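Local coordinates for putative chromatin binding protein (Chaetomium thermophilum, PDB 6QP0) that works as Kti12, a tRNA-dependent ATPase essential for tRNA modification by Elongator, and is represented here by its P-loop nucleotide-binding domain, at residues Gln21-Ala24 with Tyr25-Arg29; Trp138-Gln141 with Leu142-Ala146; Ser206-Glu209 with Asn210-Arg214. All coordinates share one frame; numbering follows the deposited sequence.

Contact 1 (Gln21-Ala24 with Tyr25-Arg29); sequences QLYA and YLEER
Leu-22 and Leu-26, one turn apart on helix 15-31, form the apolar part of this contact. CD1 of Leu-26 rests 3.7 Å from the branch carbon CG of Leu-22, so a methyl of the later leucine lies against the fork of the earlier one while the two chains slant across each other. The first torsion of Leu-26 (chi1 -67°) keeps its CG beside its own backbone N, and this leans the fork back over the preceding turn, where CG comes within 3.2 Å of Leu-22 O.

A second pair, also four residues apart, joins an aromatic ring to an acid. The extended chain of Glu-27 brings OE2 to 3.8 Å from CE1 of Tyr-23. The carboxylate and ring planes stand 75° apart, and the oxygen approaches the ring obliquely. The carboxylate thus lies against the CE1 side of the ring rather than against its hydroxyl, in van der Waals contact.

Beneath these side chains runs regular alpha-helical hydrogen bonding. The N-H groups of Tyr-25 and Leu-26 give nearly straight bonds to Gln-21 O and Leu-22 O, and Glu-28 N bonds to Ala-24 O. Glu-27 N is shared: its main bond, to Tyr-23 O at 2.7 Å, is bent to 136°, and a weak second one reaches Ala-24 O at 3.2 Å.

The polar ends on another side of the helix turn to helix 237-250, with Tyr-25 OH hydrogen-bonded to Asp-245 and Glu-28 in a salt bridge with Arg-241. Leu-22 and Leu-26 fill the seam between that helix (Phe-244, Ile-247, Trp-248) and the parallel sheet, touching Ile-5 of strand 4-9 and Ile-128 of strand 125-130, while Tyr-23 extends the packing to Leu-73 and Tyr-75 of strand 72-77.

Contact 2 (Trp138-Gln141 with Leu142-Ala146); sequences WRYQ and LYCEA
Leu-142 lies over the indole of Trp-138, one turn earlier on helix 136-148. Its CB starts 3.8 Å from Arg-139 O, and CG, held beside the backbone N (chi1 -65°), comes 3.6 Å from Trp-138 O. At the fork the two methyls divide the indole between them. CD1 makes a CH-pi contact over the five-membered ring, 3.8 Å from its centroid and 29° off the normal, with Trp-138 NE1 3.5 Å away. CD2 reaches the benzo side, 3.6 Å from CZ2 of Trp-138. The indole N-H is hydrogen-bonded to Asn-133.

Two residues further along, Cys-144 repeats the i to i+4 pattern with sulfur: SG stands over the face of the Tyr-140 ring, 3.6 Å from its centroid and displaced toward CZ and CE2. The backbone bonds of Leu-142 N to Trp-138 O and Cys-144 N to Tyr-140 O set the spacing of both pairs.

Leu-142 also packs on Leu-4 and Val-6 of strand 4-9, so the helix packs on that strand while linking strands 125-130 and 153-158, a beta-alpha-beta crossover of the parallel sheet characteristic of P-loop NTPases.

Contact 3 (Ser206-Glu209 with Asn210-Arg214); sequences SNWE and NLVFR
Trp-208 and Val-212 belong to helix 205-213, a short helix that borders the nucleotide site of this P-loop NTPase fold. The two side chains cross at an angle, and CG2 of Val-212 settles over one face of the indole, a CH-pi contact 3.8 Å from the centroid of the six-membered ring and 18° off its normal. Its nearest ring atom is CZ3 of Trp-208, at 3.6 Å. Trp-208 sets its CG opposite the backbone N (chi1 -167°), which swings the ring beside the following turn, where the methyl meets it. Beyond the helix, NE1 of Trp-208 is hydrogen-bonded to OG of Ser-12, an ADP-binding residue, and Tyr-203, which lines the aluminum fluoride pocket, meets the indole edge-to-face. A leucine in place of Trp-208 would probably leave the Ser-12 hydroxyl without its indole partner and open a gap beside the CG2 methyl of Val-212. The neighbouring Glu-209 turns to Arg-166 of helix 162-174 in a salt bridge.

The helix itself is held by regular backbone bonds, among them Val-212 N to Trp-208 O at 3.2 Å, and it ends at Phe-213. Arg-214, the first residue beyond it, folds its side chain back along the helix, with CD2 of Leu-211 over one face of the guanidinium. At the edge of that group, in its plane, a water accepts a hydrogen bond from NH1 of Arg-214 at 2.9 Å and lies only 2.5 Å from OD1 of Asn-207, probably donating to it, though so short a distance should be read with caution.

Overall arrangement
The three contacts follow one another along the chain on separate helices, and none touches another. Contacts 1 and 2, with centres about 23 Å apart, lie on opposite faces of the parallel sheet: helix 15-31 packs on Ile-5 of the central strand 4-9, whereas helix 136-148 meets its neighbours Leu-4 and Val-6. The centre of contact 3 is about 31 Å from that of contact 1 and on the other side of the chain's centre; its nearest atoms come about 8 Å from those of contact 2. Contacts 1 and 2 thus belong to the three-layer alpha/beta/alpha core of the P-loop domain, and contact 3 to the border of the nucleotide pocket holding ADP and aluminum fluoride.

Contact 1 (Gln21-Ala24 with Tyr25-Arg29)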
ATOM      1  N   GLN A  21      -4.081  -8.438   7.791  1.00 56.31           N
ATOM      2  CA  GLN A  21      -3.375  -8.943   8.963  1.00 56.33           C
ATOM      3  C   GLN A  21      -2.849  -7.800   9.821  1.00 54.51           C
ATOM      4  O   GLN A  21      -2.983  -7.825  11.052  1.00 55.74           O
ATOM      5  CB  GLN A  21      -2.226  -9.850   8.521  1.00 56.62           C
ATOM      6  CG  GLN A  21      -2.660 -11.038   7.674  1.00 57.74           C
ATOM      7  CD  GLN A  21      -1.484 -11.837   7.139  1.00 58.51           C
ATOM      8  OE1 GLN A  21      -0.364 -11.727   7.639  1.00 58.82           O
ATOM      9  NE2 GLN A  21      -1.736 -12.643   6.114  1.00 59.01           N
ATOM     10  N   LEU A  22      -2.250  -6.790   9.191  1.00 51.64           N
ATOM     11  CA  LEU A  22      -1.760  -5.639   9.939  1.00 50.94           C
ATOM     12  C   LEU A  22      -2.892  -4.951  10.687  1.00 50.71           C
ATOM     13  O   LEU A  22      -2.738  -4.584  11.859  1.00 51.36           O
ATOM     14  CB  LEU A  22      -1.071  -4.659   8.991  1.00 49.22           C
ATOM     15  CG  LEU A  22      -0.383  -3.459   9.641  1.00 48.59           C
ATOM     16  CD1 LEU A  22       0.822  -3.898  10.454  1.00 50.00           C
ATOM     17  CD2 LEU A  22       0.024  -2.445   8.584  1.00 46.82           C
ATOM     18  N   TYR A  23      -4.039  -4.764  10.027  1.00 49.96           N
ATOM     19  CA  TYR A  23      -5.191  -4.156  10.685  1.00 49.92           C
ATOM     20  C   TYR A  23      -5.593  -4.953  11.918  1.00 51.83           C
ATOM     21  O   TYR A  23      -5.687  -4.405  13.023  1.00 52.27           O
ATOM     22  CB  TYR A  23      -6.360  -4.061   9.699  1.00 49.20           C
ATOM     23  CG  TYR A  23      -7.593  -3.370  10.246  1.00 49.16           C
ATOM     24  CD1 TYR A  23      -8.472  -4.035  11.094  1.00 50.71           C
ATOM     25  CD2 TYR A  23      -7.886  -2.058   9.897  1.00 47.69           C
ATOM     26  CE1 TYR A  23      -9.600  -3.407  11.589  1.00 50.83           C
ATOM     27  CE2 TYR A  23      -9.013  -1.424  10.385  1.00 47.81           C
ATOM     28  CZ  TYR A  23      -9.866  -2.100  11.228  1.00 49.38           C
ATOM     29  OH  TYR A  23     -10.986  -1.466  11.715  1.00 49.63           O
ATOM     30  N   ALA A  24      -5.835  -6.256  11.748  1.00 53.13           N
ATOM     31  CA  ALA A  24      -6.197  -7.100  12.881  1.00 55.12           C
ATOM     32  C   ALA A  24      -5.159  -7.005  13.990  1.00 55.99           C
ATOM     33  O   ALA A  24      -5.506  -6.893  15.170  1.00 57.08           O
ATOM     34  CB  ALA A  24      -6.363  -8.550  12.424  1.00 56.46           C
ATOM     35  N   TYR A  25      -3.873  -7.045  13.629  1.00 55.67           N
ATOM     36  CA  TYR A  25      -2.821  -6.878  14.625  1.00 58.88           C
ATOM     37  C   TYR A  25      -2.951  -5.532  15.328  1.00 59.76           C
ATOM     38  O   TYR A  25      -2.973  -5.460  16.560  1.00 59.41           O
ATOM     39  CB  TYR A  25      -1.447  -7.007  13.967  1.00 56.22           C
ATOM     40  CG  TYR A  25      -0.306  -6.613  14.876  1.00 57.00           C
ATOM     41  CD1 TYR A  25       0.114  -5.290  14.966  1.00 55.78           C
ATOM     42  CD2 TYR A  25       0.352  -7.560  15.647  1.00 59.14           C
ATOM     43  CE1 TYR A  25       1.152  -4.925  15.798  1.00 56.69           C
ATOM     44  CE2 TYR A  25       1.391  -7.203  16.480  1.00 60.07           C
ATOM     45  CZ  TYR A  25       1.787  -5.886  16.551  1.00 58.86           C
ATOM     46  OH  TYR A  25       2.824  -5.524  17.380  1.00 59.98           O
ATOM     47  N   LEU A  26      -3.029  -4.448  14.556  1.00 66.01           N
ATOM     48  CA  LEU A  26      -3.148  -3.126  15.155  1.00 59.89           C
ATOM     49  C   LEU A  26      -4.438  -2.970  15.946  1.00 59.03           C
ATOM     50  O   LEU A  26      -4.500  -2.125  16.846  1.00 54.57           O
ATOM     51  CB  LEU A  26      -3.060  -2.057  14.068  1.00 55.62           C
ATOM     52  CG  LEU A  26      -1.693  -1.960  13.389  1.00 51.29           C
ATOM     53  CD1 LEU A  26      -1.776  -1.093  12.147  1.00 50.18           C
ATOM     54  CD2 LEU A  26      -0.648  -1.414  14.352  1.00 51.15           C
ATOM     55  N   GLU A  27      -5.464  -3.767  15.643  1.00 54.61           N
ATOM     56  CA  GLU A  27      -6.704  -3.689  16.405  1.00 58.46           C
ATOM     57  C   GLU A  27      -6.526  -4.276  17.800  1.00 62.56           C
ATOM     58  O   GLU A  27      -6.978  -3.686  18.789  1.00 59.63           O
ATOM     59  CB  GLU A  27      -7.825  -4.403  15.654  1.00 57.07           C
ATOM     60  CG  GLU A  27      -9.222  -3.997  16.090  1.00 57.17           C
ATOM     61  CD  GLU A  27     -10.300  -4.566  15.188  1.00 59.43           C
ATOM     62  OE1 GLU A  27     -10.133  -5.707  14.708  1.00 60.14           O
ATOM     63  OE2 GLU A  27     -11.308  -3.868  14.951  1.00 58.53           O
ATOM     64  N   GLU A  28      -5.864  -5.432  17.906  1.00 71.47           N
ATOM     65  CA  GLU A  28      -5.621  -6.019  19.221  1.00 78.37           C
ATOM     66  C   GLU A  28      -4.675  -5.148  20.038  1.00 80.26           C
ATOM     67  O   GLU A  28      -4.824  -5.035  21.259  1.00 84.21           O
ATOM     68  CB  GLU A  28      -5.054  -7.435  19.079  1.00 81.93           C
ATOM     69  CG  GLU A  28      -3.534  -7.507  18.974  1.00 82.47           C
ATOM     70  CD  GLU A  28      -3.022  -8.910  18.690  1.00 83.89           C
ATOM     71  OE1 GLU A  28      -2.571  -9.588  19.638  1.00 86.06           O
ATOM     72  OE2 GLU A  28      -3.072  -9.336  17.516  1.00 82.76           O
ATOM     73  N   ARG A  29      -3.703  -4.514  19.379  1.00 73.93           N
ATOM     74  CA  ARG A  29      -2.695  -3.745  20.102  1.00 72.49           C
ATOM     75  C   ARG A  29      -3.268  -2.433  20.625  1.00 69.68           C
ATOM     76  O   ARG A  29      -2.900  -1.979  21.713  1.00 70.87           O
ATOM     77  CB  ARG A  29      -1.490  -3.486  19.201  1.00 71.91           C
ATOM     78  CG  ARG A  29      -0.277  -2.908  19.915  1.00 73.27           C
ATOM     79  CD  ARG A  29       0.314  -3.889  20.917  1.00 76.18           C
ATOM     80  NE  ARG A  29       1.573  -3.402  21.475  1.00 77.44           N
ATOM     81  CZ  ARG A  29       2.755  -3.515  20.875  1.00 77.62           C
ATOM     82  NH1 ARG A  29       2.851  -4.099  19.688  1.00 76.54           N
ATOM     83  NH2 ARG A  29       3.845  -3.040  21.463  1.00 79.03           N
TER

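Contact 2 (Trp138-Gln141 with Leu142-Ala146)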
ATOM      1  N   TRP A 138       5.960   9.489  -5.346  1.00 31.81           N
ATOM      2  CA  TRP A 138       4.689   9.354  -4.644  1.00 30.50           C
ATOM      3  C   TRP A 138       4.916   8.982  -3.185  1.00 30.25           C
ATOM      4  O   TRP A 138       4.318   9.578  -2.280  1.00 31.30           O
ATOM      5  CB  TRP A 138       3.814   8.318  -5.351  1.00 30.12           C
ATOM      6  CG  TRP A 138       2.614   7.890  -4.569  1.00 29.54           C
ATOM      7  CD1 TRP A 138       2.302   6.620  -4.187  1.00 29.61           C
ATOM      8  CD2 TRP A 138       1.567   8.729  -4.068  1.00 29.37           C
ATOM      9  NE1 TRP A 138       1.122   6.613  -3.485  1.00 29.32           N
ATOM     10  CE2 TRP A 138       0.651   7.895  -3.396  1.00 28.97           C
ATOM     11  CE3 TRP A 138       1.312  10.103  -4.125  1.00 29.67           C
ATOM     12  CZ2 TRP A 138      -0.498   8.389  -2.784  1.00 28.83           C
ATOM     13  CZ3 TRP A 138       0.170  10.591  -3.517  1.00 29.51           C
ATOM     14  CH2 TRP A 138      -0.721   9.737  -2.855  1.00 29.07           C
ATOM     15  N   ARG A 139       5.792   8.005  -2.934  1.00 30.28           N
ATOM     16  CA  ARG A 139       6.126   7.657  -1.557  1.00 30.76           C
ATOM     17  C   ARG A 139       6.749   8.839  -0.825  1.00 31.69           C
ATOM     18  O   ARG A 139       6.617   8.951   0.398  1.00 31.09           O
ATOM     19  CB  ARG A 139       7.069   6.452  -1.526  1.00 30.40           C
ATOM     20  CG  ARG A 139       6.413   5.125  -1.906  1.00 30.03           C
ATOM     21  CD  ARG A 139       7.277   3.926  -1.498  1.00 30.30           C
ATOM     22  NE  ARG A 139       8.558   3.891  -2.201  1.00 30.79           N
ATOM     23  CZ  ARG A 139       8.798   3.188  -3.306  1.00 31.02           C
ATOM     24  NH1 ARG A 139       7.848   2.442  -3.855  1.00 30.84           N
ATOM     25  NH2 ARG A 139      10.000   3.229  -3.865  1.00 31.61           N
ATOM     26  N   TYR A 140       7.427   9.732  -1.554  1.00 34.80           N
ATOM     27  CA  TYR A 140       7.979  10.926  -0.926  1.00 37.48           C
ATOM     28  C   TYR A 140       6.876  11.915  -0.567  1.00 37.74           C
ATOM     29  O   TYR A 140       6.944  12.574   0.478  1.00 35.77           O
ATOM     30  CB  TYR A 140       9.006  11.583  -1.846  1.00 38.07           C
ATOM     31  CG  TYR A 140       9.537  12.894  -1.310  1.00 39.98           C
ATOM     32  CD1 TYR A 140      10.551  12.918  -0.363  1.00 41.34           C
ATOM     33  CD2 TYR A 140       9.020  14.110  -1.748  1.00 40.43           C
ATOM     34  CE1 TYR A 140      11.037  14.112   0.133  1.00 42.55           C
ATOM     35  CE2 TYR A 140       9.502  15.309  -1.258  1.00 41.15           C
ATOM     36  CZ  TYR A 140      10.510  15.303  -0.317  1.00 43.10           C
ATOM     37  OH  TYR A 140      10.995  16.492   0.178  1.00 44.77           O
ATOM     38  N   GLN A 141       5.856  12.037  -1.422  1.00 39.43           N
ATOM     39  CA  GLN A 141       4.713  12.880  -1.091  1.00 41.70           C
ATOM     40  C   GLN A 141       4.040  12.392   0.186  1.00 39.73           C
ATOM     41  O   GLN A 141       3.731  13.184   1.085  1.00 41.64           O
ATOM     42  CB  GLN A 141       3.709  12.896  -2.244  1.00 44.03           C
ATOM     43  CG  GLN A 141       4.251  13.402  -3.573  1.00 46.27           C
ATOM     44  CD  GLN A 141       3.191  13.407  -4.665  1.00 48.50           C
ATOM     45  OE1 GLN A 141       2.009  13.628  -4.397  1.00 50.63           O
ATOM     46  NE2 GLN A 141       3.609  13.152  -5.901  1.00 49.55           N
ATOM     47  N   LEU A 142       3.805  11.079   0.281  1.00 33.11           N
ATOM     48  CA  LEU A 142       3.175  10.521   1.472  1.00 30.74           C
ATOM     49  C   LEU A 142       4.038  10.750   2.703  1.00 31.56           C
ATOM     50  O   LEU A 142       3.522  11.049   3.788  1.00 32.02           O
ATOM     51  CB  LEU A 142       2.914   9.030   1.271  1.00 30.08           C
ATOM     52  CG  LEU A 142       1.902   8.681   0.179  1.00 29.49           C
ATOM     53  CD1 LEU A 142       1.935   7.199  -0.146  1.00 29.17           C
ATOM     54  CD2 LEU A 142       0.505   9.098   0.610  1.00 29.41           C
ATOM     55  N   TYR A 143       5.355  10.605   2.559  1.00 34.47           N
ATOM     56  CA  TYR A 143       6.264  10.912   3.658  1.00 36.67           C
ATOM     57  C   TYR A 143       6.075  12.349   4.127  1.00 35.40           C
ATOM     58  O   TYR A 143       5.895  12.607   5.322  1.00 36.38           O
ATOM     59  CB  TYR A 143       7.707  10.654   3.212  1.00 38.13           C
ATOM     60  CG  TYR A 143       8.776  11.244   4.104  1.00 38.43           C
ATOM     61  CD1 TYR A 143       9.139  10.626   5.293  1.00 39.69           C
ATOM     62  CD2 TYR A 143       9.438  12.410   3.743  1.00 39.91           C
ATOM     63  CE1 TYR A 143      10.124  11.163   6.105  1.00 41.08           C
ATOM     64  CE2 TYR A 143      10.421  12.954   4.546  1.00 42.14           C
ATOM     65  CZ  TYR A 143      10.761  12.327   5.725  1.00 42.93           C
ATOM     66  OH  TYR A 143      11.741  12.870   6.524  1.00 45.39           O
ATOM     67  N   CYS A 144       6.093  13.301   3.193  1.00 34.08           N
ATOM     68  CA  CYS A 144       5.877  14.695   3.562  1.00 35.20           C
ATOM     69  C   CYS A 144       4.476  14.916   4.117  1.00 35.74           C
ATOM     70  O   CYS A 144       4.272  15.813   4.942  1.00 36.16           O
ATOM     71  CB  CYS A 144       6.121  15.596   2.354  1.00 35.52           C
ATOM     72  SG  CYS A 144       7.801  15.482   1.706  1.00 36.10           S
ATOM     73  N   GLU A 145       3.504  14.110   3.688  1.00 36.50           N
ATOM     74  CA  GLU A 145       2.154  14.231   4.228  1.00 40.19           C
ATOM     75  C   GLU A 145       2.129  13.881   5.711  1.00 42.06           C
ATOM     76  O   GLU A 145       1.560  14.617   6.525  1.00 44.44           O
ATOM     77  CB  GLU A 145       1.191  13.339   3.442  1.00 40.11           C
ATOM     78  CG  GLU A 145      -0.269  13.548   3.811  1.00 40.22           C
ATOM     79  CD  GLU A 145      -1.229  12.829   2.882  1.00 37.92           C
ATOM     80  OE1 GLU A 145      -0.809  11.868   2.203  1.00 37.20           O
ATOM     81  OE2 GLU A 145      -2.411  13.231   2.831  1.00 37.57           O
ATOM     82  N   ALA A 146       2.744  12.755   6.084  1.00 38.95           N
ATOM     83  CA  ALA A 146       2.820  12.392   7.495  1.00 37.92           C
ATOM     84  C   ALA A 146       3.628  13.417   8.281  1.00 39.16           C
ATOM     85  O   ALA A 146       3.318  13.707   9.442  1.00 38.14           O
ATOM     86  CB  ALA A 146       3.430  10.999   7.647  1.00 37.21           C
TER

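Contact 3 (Ser206-Glu209 with Asn210-Arg214)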
ATOM      1  N   SER A 206      -1.573  -6.827 -20.103  1.00 64.93           N
ATOM      2  CA  SER A 206      -0.750  -5.700 -20.536  1.00 66.82           C
ATOM      3  C   SER A 206      -0.484  -4.743 -19.380  1.00 62.27           C
ATOM      4  O   SER A 206       0.666  -4.362 -19.125  1.00 62.39           O
ATOM      5  CB  SER A 206      -1.434  -4.968 -21.694  1.00 71.45           C
ATOM      6  OG  SER A 206      -0.667  -3.866 -22.152  1.00 72.39           O
ATOM      7  N   ASN A 207      -1.538  -4.342 -18.666  1.00 58.35           N
ATOM      8  CA  ASN A 207      -1.369  -3.432 -17.540  1.00 53.12           C
ATOM      9  C   ASN A 207      -0.522  -4.060 -16.439  1.00 50.62           C
ATOM     10  O   ASN A 207       0.239  -3.363 -15.756  1.00 48.63           O
ATOM     11  CB  ASN A 207      -2.733  -3.026 -16.979  1.00 50.31           C
ATOM     12  CG  ASN A 207      -2.622  -2.008 -15.856  1.00 46.72           C
ATOM     13  OD1 ASN A 207      -1.745  -1.146 -15.872  1.00 45.86           O
ATOM     14  ND2 ASN A 207      -3.507  -2.110 -14.872  1.00 45.61           N
ATOM     15  N   TRP A 208      -0.651  -5.376 -16.241  1.00 50.17           N
ATOM     16  CA  TRP A 208       0.068  -6.049 -15.164  1.00 47.60           C
ATOM     17  C   TRP A 208       1.569  -6.057 -15.427  1.00 48.35           C
ATOM     18  O   TRP A 208       2.363  -5.682 -14.555  1.00 46.34           O
ATOM     19  CB  TRP A 208      -0.463  -7.476 -15.003  1.00 49.49           C
ATOM     20  CG  TRP A 208      -0.023  -8.161 -13.748  1.00 48.45           C
ATOM     21  CD1 TRP A 208      -0.729  -8.272 -12.591  1.00 46.74           C
ATOM     22  CD2 TRP A 208       1.220  -8.835 -13.529  1.00 49.36           C
ATOM     23  NE1 TRP A 208      -0.002  -8.974 -11.659  1.00 46.58           N
ATOM     24  CE2 TRP A 208       1.198  -9.328 -12.211  1.00 48.09           C
ATOM     25  CE3 TRP A 208       2.349  -9.068 -14.318  1.00 51.32           C
ATOM     26  CZ2 TRP A 208       2.261 -10.037 -11.664  1.00 48.66           C
ATOM     27  CZ3 TRP A 208       3.400  -9.772 -13.774  1.00 51.82           C
ATOM     28  CH2 TRP A 208       3.351 -10.250 -12.460  1.00 50.45           C
ATOM     29  N   GLU A 209       1.980  -6.477 -16.628  1.00 51.47           N
ATOM     30  CA  GLU A 209       3.403  -6.567 -16.934  1.00 53.87           C
ATOM     31  C   GLU A 209       4.075  -5.202 -16.839  1.00 53.95           C
ATOM     32  O   GLU A 209       5.121  -5.054 -16.196  1.00 52.01           O
ATOM     33  CB  GLU A 209       3.614  -7.163 -18.329  1.00 57.94           C
ATOM     34  CG  GLU A 209       3.174  -8.612 -18.481  1.00 61.33           C
ATOM     35  CD  GLU A 209       3.914  -9.554 -17.551  1.00 61.67           C
ATOM     36  OE1 GLU A 209       3.498 -10.728 -17.436  1.00 63.90           O
ATOM     37  OE2 GLU A 209       4.910  -9.123 -16.934  1.00 60.23           O
ATOM     38  N   ASN A 210       3.491  -4.187 -17.486  1.00 55.15           N
ATOM     39  CA  ASN A 210       4.101  -2.862 -17.476  1.00 54.05           C
ATOM     40  C   ASN A 210       4.189  -2.293 -16.064  1.00 51.23           C
ATOM     41  O   ASN A 210       5.117  -1.533 -15.762  1.00 50.01           O
ATOM     42  CB  ASN A 210       3.312  -1.915 -18.385  1.00 53.21           C
ATOM     43  CG  ASN A 210       3.195  -2.434 -19.808  1.00 56.82           C
ATOM     44  OD1 ASN A 210       2.106  -2.480 -20.380  1.00 57.32           O
ATOM     45  ND2 ASN A 210       4.321  -2.838 -20.381  1.00 58.93           N
ATOM     46  N   LEU A 211       3.245  -2.649 -15.184  1.00 49.41           N
ATOM     47  CA  LEU A 211       3.308  -2.185 -13.801  1.00 46.62           C
ATOM     48  C   LEU A 211       4.542  -2.736 -13.093  1.00 44.81           C
ATOM     49  O   LEU A 211       5.277  -1.991 -12.436  1.00 43.37           O
ATOM     50  CB  LEU A 211       2.040  -2.588 -13.046  1.00 44.61           C
ATOM     51  CG  LEU A 211       0.982  -1.503 -12.851  1.00 41.94           C
ATOM     52  CD1 LEU A 211      -0.254  -2.090 -12.194  1.00 40.96           C
ATOM     53  CD2 LEU A 211       1.527  -0.344 -12.025  1.00 39.46           C
ATOM     54  N   VAL A 212       4.779  -4.046 -13.206  1.00 44.91           N
ATOM     55  CA  VAL A 212       5.955  -4.637 -12.574  1.00 43.28           C
ATOM     56  C   VAL A 212       7.225  -3.984 -13.103  1.00 43.36           C
ATOM     57  O   VAL A 212       8.124  -3.622 -12.337  1.00 42.56           O
ATOM     58  CB  VAL A 212       5.987  -6.159 -12.798  1.00 45.10           C
ATOM     59  CG1 VAL A 212       7.258  -6.737 -12.189  1.00 45.56           C
ATOM     60  CG2 VAL A 212       4.757  -6.819 -12.216  1.00 44.54           C
ATOM     61  N   PHE A 213       7.323  -3.840 -14.429  1.00 45.66           N
ATOM     62  CA  PHE A 213       8.527  -3.273 -15.025  1.00 46.89           C
ATOM     63  C   PHE A 213       8.873  -1.916 -14.416  1.00 44.72           C
ATOM     64  O   PHE A 213      10.049  -1.628 -14.163  1.00 44.77           O
ATOM     65  CB  PHE A 213       8.355  -3.144 -16.542  1.00 49.81           C
ATOM     66  CG  PHE A 213       9.328  -2.189 -17.182  1.00 50.99           C
ATOM     67  CD1 PHE A 213      10.598  -2.606 -17.541  1.00 53.08           C
ATOM     68  CD2 PHE A 213       8.973  -0.869 -17.416  1.00 50.28           C
ATOM     69  CE1 PHE A 213      11.495  -1.727 -18.124  1.00 54.44           C
ATOM     70  CE2 PHE A 213       9.865   0.013 -17.994  1.00 51.72           C
ATOM     71  CZ  PHE A 213      11.126  -0.416 -18.351  1.00 53.81           C
ATOM     72  N   ARG A 214       7.868  -1.069 -14.176  1.00 43.24           N
ATOM     73  CA  ARG A 214       8.092   0.282 -13.684  1.00 42.07           C
ATOM     74  C   ARG A 214       7.943   0.398 -12.166  1.00 40.49           C
ATOM     75  O   ARG A 214       7.841   1.514 -11.644  1.00 39.26           O
ATOM     76  CB  ARG A 214       7.155   1.272 -14.387  1.00 42.73           C
ATOM     77  CG  ARG A 214       5.695   1.273 -13.935  1.00 41.60           C
ATOM     78  CD  ARG A 214       4.938   2.384 -14.663  1.00 42.80           C
ATOM     79  NE  ARG A 214       3.534   2.484 -14.271  1.00 41.87           N
ATOM     80  CZ  ARG A 214       2.561   1.729 -14.770  1.00 43.16           C
ATOM     81  NH1 ARG A 214       2.838   0.801 -15.681  1.00 44.68           N
ATOM     82  NH2 ARG A 214       1.315   1.899 -14.355  1.00 43.08           N
TER
HETATM   83  O   HOH W   1       0.690  -0.932 -16.459  1.00 71.59           O